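Local atomic coordinates of arabinogalactan endo-1,4-beta-galactosidase (Ignisphaera aggregans, PDB entry 7OSK), a protein that probably hydrolyses internal beta-1,4-galactosidic linkages of galactan chains, this chain being the calcium-binding family 53 glycoside hydrolase domain of a longer protein. Residues 76-79 against 80-83; 386-389 against 390-393. One frame throughout, in Å; residues are numbered along the deposited sequence.

Contact 1. Residues 76-79 against 80-83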
loop_
_atom_site.group_PDB
_atom_site.type_symbol
_atom_site.label_atom_id
_atom_site.label_comp_id
_atom_site.label_asym_id
_atom_site.label_seq_id
_atom_site.Cartn_x
_atom_site.Cartn_y
_atom_site.Cartn_z
ATOM N N GLU A 76 -19.872 -16.642 6.342
ATOM C CA GLU A 76 -18.425 -16.679 6.540
ATOM C C GLU A 76 -17.712 -17.320 5.356
ATOM O O GLU A 76 -18.052 -18.426 4.935
ATOM C CB GLU A 76 -18.074 -17.433 7.825
ATOM C CG GLU A 76 -16.579 -17.476 8.121
ATOM C CD GLU A 76 -16.252 -18.218 9.403
ATOM O OE1 GLU A 76 -17.192 -18.585 10.139
ATOM O OE2 GLU A 76 -15.051 -18.436 9.673
ATOM N N ARG A 77 -16.718 -16.612 4.824
ATOM C CA ARG A 77 -15.949 -17.079 3.673
ATOM C C ARG A 77 -14.462 -16.806 3.865
ATOM O O ARG A 77 -14.061 -16.080 4.777
ATOM C CB ARG A 77 -16.421 -16.395 2.388
ATOM C CG ARG A 77 -17.896 -16.570 2.068
ATOM C CD ARG A 77 -18.132 -17.664 1.049
ATOM N NE ARG A 77 -17.399 -17.425 -0.191
ATOM C CZ ARG A 77 -17.774 -16.563 -1.133
ATOM N NH1 ARG A 77 -18.878 -15.842 -0.984
ATOM N NH2 ARG A 77 -17.039 -16.420 -2.225
ATOM N N ASP A 78 -13.646 -17.392 2.996
ATOM C CA ASP A 78 -12.234 -17.048 2.925
ATOM C C ASP A 78 -12.121 -15.620 2.401
ATOM O O ASP A 78 -12.711 -15.290 1.373
ATOM C CB ASP A 78 -11.485 -18.024 2.017
ATOM C CG ASP A 78 -9.975 -17.907 2.140
ATOM O OD1 ASP A 78 -9.470 -16.787 2.376
ATOM O OD2 ASP A 78 -9.291 -18.943 1.992
ATOM N N LEU A 79 -11.374 -14.781 3.111
ATOM C CA LEU A 79 -11.244 -13.369 2.752
ATOM C C LEU A 79 -10.841 -13.178 1.292
ATOM O O LEU A 79 -11.439 -12.373 0.579
ATOM C CB LEU A 79 -10.223 -12.683 3.663
ATOM C CG LEU A 79 -9.795 -11.267 3.268
ATOM C CD1 LEU A 79 -10.982 -10.317 3.245
ATOM C CD2 LEU A 79 -8.724 -10.764 4.213
ATOM N N LEU A 80 -9.830 -13.919 0.855
ATOM C CA LEU A 80 -9.326 -13.787 -0.506
ATOM C C LEU A 80 -10.392 -14.156 -1.532
ATOM O O LEU A 80 -10.415 -13.610 -2.633
ATOM C CB LEU A 80 -8.082 -14.657 -0.702
ATOM C CG LEU A 80 -6.807 -14.172 -0.010
ATOM C CD1 LEU A 80 -5.709 -15.212 -0.144
ATOM C CD2 LEU A 80 -6.349 -12.833 -0.579
ATOM N N ASP A 81 -11.276 -15.082 -1.172
ATOM C CA ASP A 81 -12.382 -15.444 -2.049
ATOM C C ASP A 81 -13.379 -14.293 -2.139
ATOM O O ASP A 81 -13.937 -14.032 -3.203
ATOM C CB ASP A 81 -13.085 -16.714 -1.556
ATOM C CG ASP A 81 -12.250 -17.964 -1.761
ATOM O OD1 ASP A 81 -11.441 -17.995 -2.711
ATOM O OD2 ASP A 81 -12.410 -18.921 -0.976
ATOM N N ILE A 82 -13.595 -13.603 -1.022
ATOM C CA ILE A 82 -14.509 -12.467 -0.999
ATOM C C ILE A 82 -13.964 -11.341 -1.873
ATOM O O ILE A 82 -14.712 -10.696 -2.607
ATOM C CB ILE A 82 -14.739 -11.942 0.433
ATOM C CG1 ILE A 82 -15.312 -13.051 1.319
ATOM C CG2 ILE A 82 -15.681 -10.735 0.416
ATOM C CD1 ILE A 82 -15.478 -12.661 2.779
ATOM N N LEU A 83 -12.660 -11.106 -1.788
ATOM C CA LEU A 83 -12.028 -10.053 -2.569
ATOM C C LEU A 83 -12.055 -10.375 -4.058
ATOM O O LEU A 83 -12.346 -9.507 -4.883
ATOM C CB LEU A 83 -10.586 -9.837 -2.108
ATOM C CG LEU A 83 -10.402 -9.323 -0.678
ATOM C CD1 LEU A 83 -8.922 -9.173 -0.351
ATOM C CD2 LEU A 83 -11.129 -8.000 -0.470
#
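Arg77 lays its CB against the flank of Ile82, 3.7 Å from Ile82 CG1, the aliphatic root of a charged chain meeting an apolar one. Beyond it the chain bends at chi2 (-99°) and chi3, and the Arg77 and Asp81 side chains cross at about a right angle, although guanidinium and carboxylate planes are turned only 24° from each other; Arg77 NH2 is 4.0 Å from Asp81 CB. The firmer partners of this group are the carboxylates of Glu85 and Asp71, both in salt bridges. Asp78 is the N-cap. Its CG stands anti to the backbone N (chi1 -167°), which lets Asp78 OD1 accept from Leu80 N at 3.3 Å, the donor lying above the carboxylate plane. Asp78 O meanwhile takes Ile82 N at 3.1 Å and, more weakly, Asp81 N. Short, acidic Asp suits this site, since it reaches an amide of the first turn and its charge probably benefits from the positive end of the helix. Asp81 OD2 lies 4.3 Å from Asp78 OD2; Lys127, in a long, weak ion pair with Asp78, may ease the repulsion. Leu79 and Leu83, one turn apart, are both buried and cross obliquely, Leu79 CD1 lying 4.1 Å from Leu83 CG. Leucines suit these buried places: Leu79 meets Tyr69 and Phe378 in loops, while Leu80 packs on helix 114-126 and, with Leu83, on Ile91 of strand 90-95.

Contact 2. Residues 386-389 against 390-393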
loop_
_atom_site.group_PDB
_atom_site.type_symbol
_atom_site.label_atom_id
_atom_site.label_comp_id
_atom_site.label_asym_id
_atom_site.label_seq_id
_atom_site.Cartn_x
_atom_site.Cartn_y
_atom_site.Cartn_z
ATOM N N PRO A 386 -21.239 -3.071 0.559
ATOM C CA PRO A 386 -21.653 -3.145 -0.847
ATOM C C PRO A 386 -20.780 -2.301 -1.774
ATOM O O PRO A 386 -20.948 -2.371 -2.990
ATOM C CB PRO A 386 -23.095 -2.620 -0.821
ATOM C CG PRO A 386 -23.206 -1.829 0.434
ATOM C CD PRO A 386 -22.278 -2.473 1.415
ATOM N N SER A 387 -19.862 -1.522 -1.206
ATOM C CA SER A 387 -18.944 -0.708 -1.998
ATOM C C SER A 387 -17.698 -1.494 -2.401
ATOM O O SER A 387 -16.825 -0.975 -3.092
ATOM C CB SER A 387 -18.542 0.552 -1.224
ATOM O OG SER A 387 -18.021 0.227 0.051
ATOM N N LEU A 388 -17.619 -2.746 -1.965
ATOM C CA LEU A 388 -16.499 -3.607 -2.324
ATOM C C LEU A 388 -16.637 -4.077 -3.768
ATOM O O LEU A 388 -15.677 -4.560 -4.363
ATOM C CB LEU A 388 -16.419 -4.808 -1.376
ATOM C CG LEU A 388 -15.239 -5.769 -1.549
ATOM C CD1 LEU A 388 -13.900 -5.060 -1.397
ATOM C CD2 LEU A 388 -15.350 -6.910 -0.557
ATOM N N LYS A 389 -17.836 -3.926 -4.325
ATOM C CA LYS A 389 -18.104 -4.314 -5.705
ATOM C C LYS A 389 -17.640 -3.246 -6.690
ATOM O O LYS A 389 -17.862 -3.364 -7.895
ATOM C CB LYS A 389 -19.598 -4.579 -5.908
ATOM C CG LYS A 389 -20.166 -5.681 -5.036
ATOM C CD LYS A 389 -21.670 -5.791 -5.222
ATOM C CE LYS A 389 -22.262 -6.891 -4.359
ATOM N NZ LYS A 389 -23.746 -6.949 -4.485
ATOM N N VAL A 390 -17.006 -2.198 -6.177
ATOM C CA VAL A 390 -16.543 -1.108 -7.025
ATOM C C VAL A 390 -15.455 -1.601 -7.976
ATOM O O VAL A 390 -15.319 -1.097 -9.088
ATOM C CB VAL A 390 -16.010 0.076 -6.182
ATOM C CG1 VAL A 390 -14.748 -0.322 -5.421
ATOM C CG2 VAL A 390 -15.750 1.292 -7.063
ATOM N N PHE A 391 -14.694 -2.599 -7.540
ATOM C CA PHE A 391 -13.613 -3.155 -8.353
ATOM C C PHE A 391 -14.128 -4.130 -9.416
ATOM O O PHE A 391 -13.339 -4.749 -10.132
ATOM C CB PHE A 391 -12.594 -3.864 -7.461
ATOM C CG PHE A 391 -12.090 -3.020 -6.325
ATOM C CD1 PHE A 391 -11.026 -2.153 -6.506
ATOM C CD2 PHE A 391 -12.675 -3.100 -5.072
ATOM C CE1 PHE A 391 -10.560 -1.380 -5.465
ATOM C CE2 PHE A 391 -12.208 -2.327 -4.024
ATOM C CZ PHE A 391 -11.150 -1.466 -4.222
ATOM N N ARG A 392 -15.450 -4.268 -9.505
ATOM C CA ARG A 392 -16.080 -5.149 -10.486
ATOM C C ARG A 392 -17.117 -4.377 -11.294
ATOM O O ARG A 392 -17.307 -4.628 -12.484
ATOM C CB ARG A 392 -16.732 -6.345 -9.785
ATOM C CG ARG A 392 -17.341 -7.386 -10.718
ATOM C CD ARG A 392 -18.225 -8.351 -9.943
ATOM N NE ARG A 392 -19.434 -7.696 -9.445
ATOM C CZ ARG A 392 -20.258 -8.219 -8.541
ATOM N NH1 ARG A 392 -20.012 -9.412 -8.013
ATOM N NH2 ARG A 392 -21.334 -7.542 -8.159
ATOM N N LEU A 393 -17.781 -3.433 -10.637
ATOM C CA LEU A 393 -18.854 -2.671 -11.261
ATOM C C LEU A 393 -18.328 -1.522 -12.119
ATOM O O LEU A 393 -19.100 -0.840 -12.796
ATOM C CB LEU A 393 -19.801 -2.136 -10.188
ATOM C CG LEU A 393 -20.633 -3.188 -9.452
ATOM C CD1 LEU A 393 -21.387 -2.553 -8.297
ATOM C CD2 LEU A 393 -21.600 -3.880 -10.401
#
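Lys389 packs against Arg392 and Leu393 at the short, weakly bonded helix 390-393 that follows the last strand of the (beta/alpha)8 barrel. Lys389 CB meets Leu393 CD1 at 3.6 Å, an apolar patch made by the root of a long chain. Beyond CG the lysine runs fully extended beside Arg392, pointing the same way, and its CG lies over one face of the guanidinium. Lysine fits here because its methylenes can pack while its amine is carried away from the helix; Lys389 NZ makes a long, weak ion pair with Glu72 and lies 4.4 Å from Arg392 NH2, whose like charge would tend to hold the two ends apart. Val390, a compact branched residue at the start of the helix, puts CG1 near Ser387 O and rests on Ile331 of helix 324-342; its N gives Ser387 O a weak bond. Leu388 turns its CD1 to Phe391 CE2, 4.2 Å away, and Leu388 O lies at the edge of that ring, in its plane. Two bonds grip Lys389 O: Leu393 N comes almost straight along the carbonyl at 2.7 Å, whereas Arg392 N, at 3.0 Å, stands 63° out of the carbonyl plane.

Although some 300 residues separate contact 1 from contact 2 along the chain, their centres lie about 14 Å apart, because closure of the barrel sets its last strand, 346-352, beside its first, 51-55. Leu388 makes the direct bridge: Leu388 CD2 is 4.0 Å from Ile82 CG2, and Leu388 CD1 is 4.1 Å from Leu83 CD2. Glu85, the salt-bridge partner of Arg77, also takes a weak hydrogen bond on its backbone O from Arg392 NH1. Asn86 receives Leu388 and Lys389 and donates to Ile82 O. Both contacts lie away from the calcium site formed by Asp301, Asp303, His305, Asn307, Asn370 and Glu373.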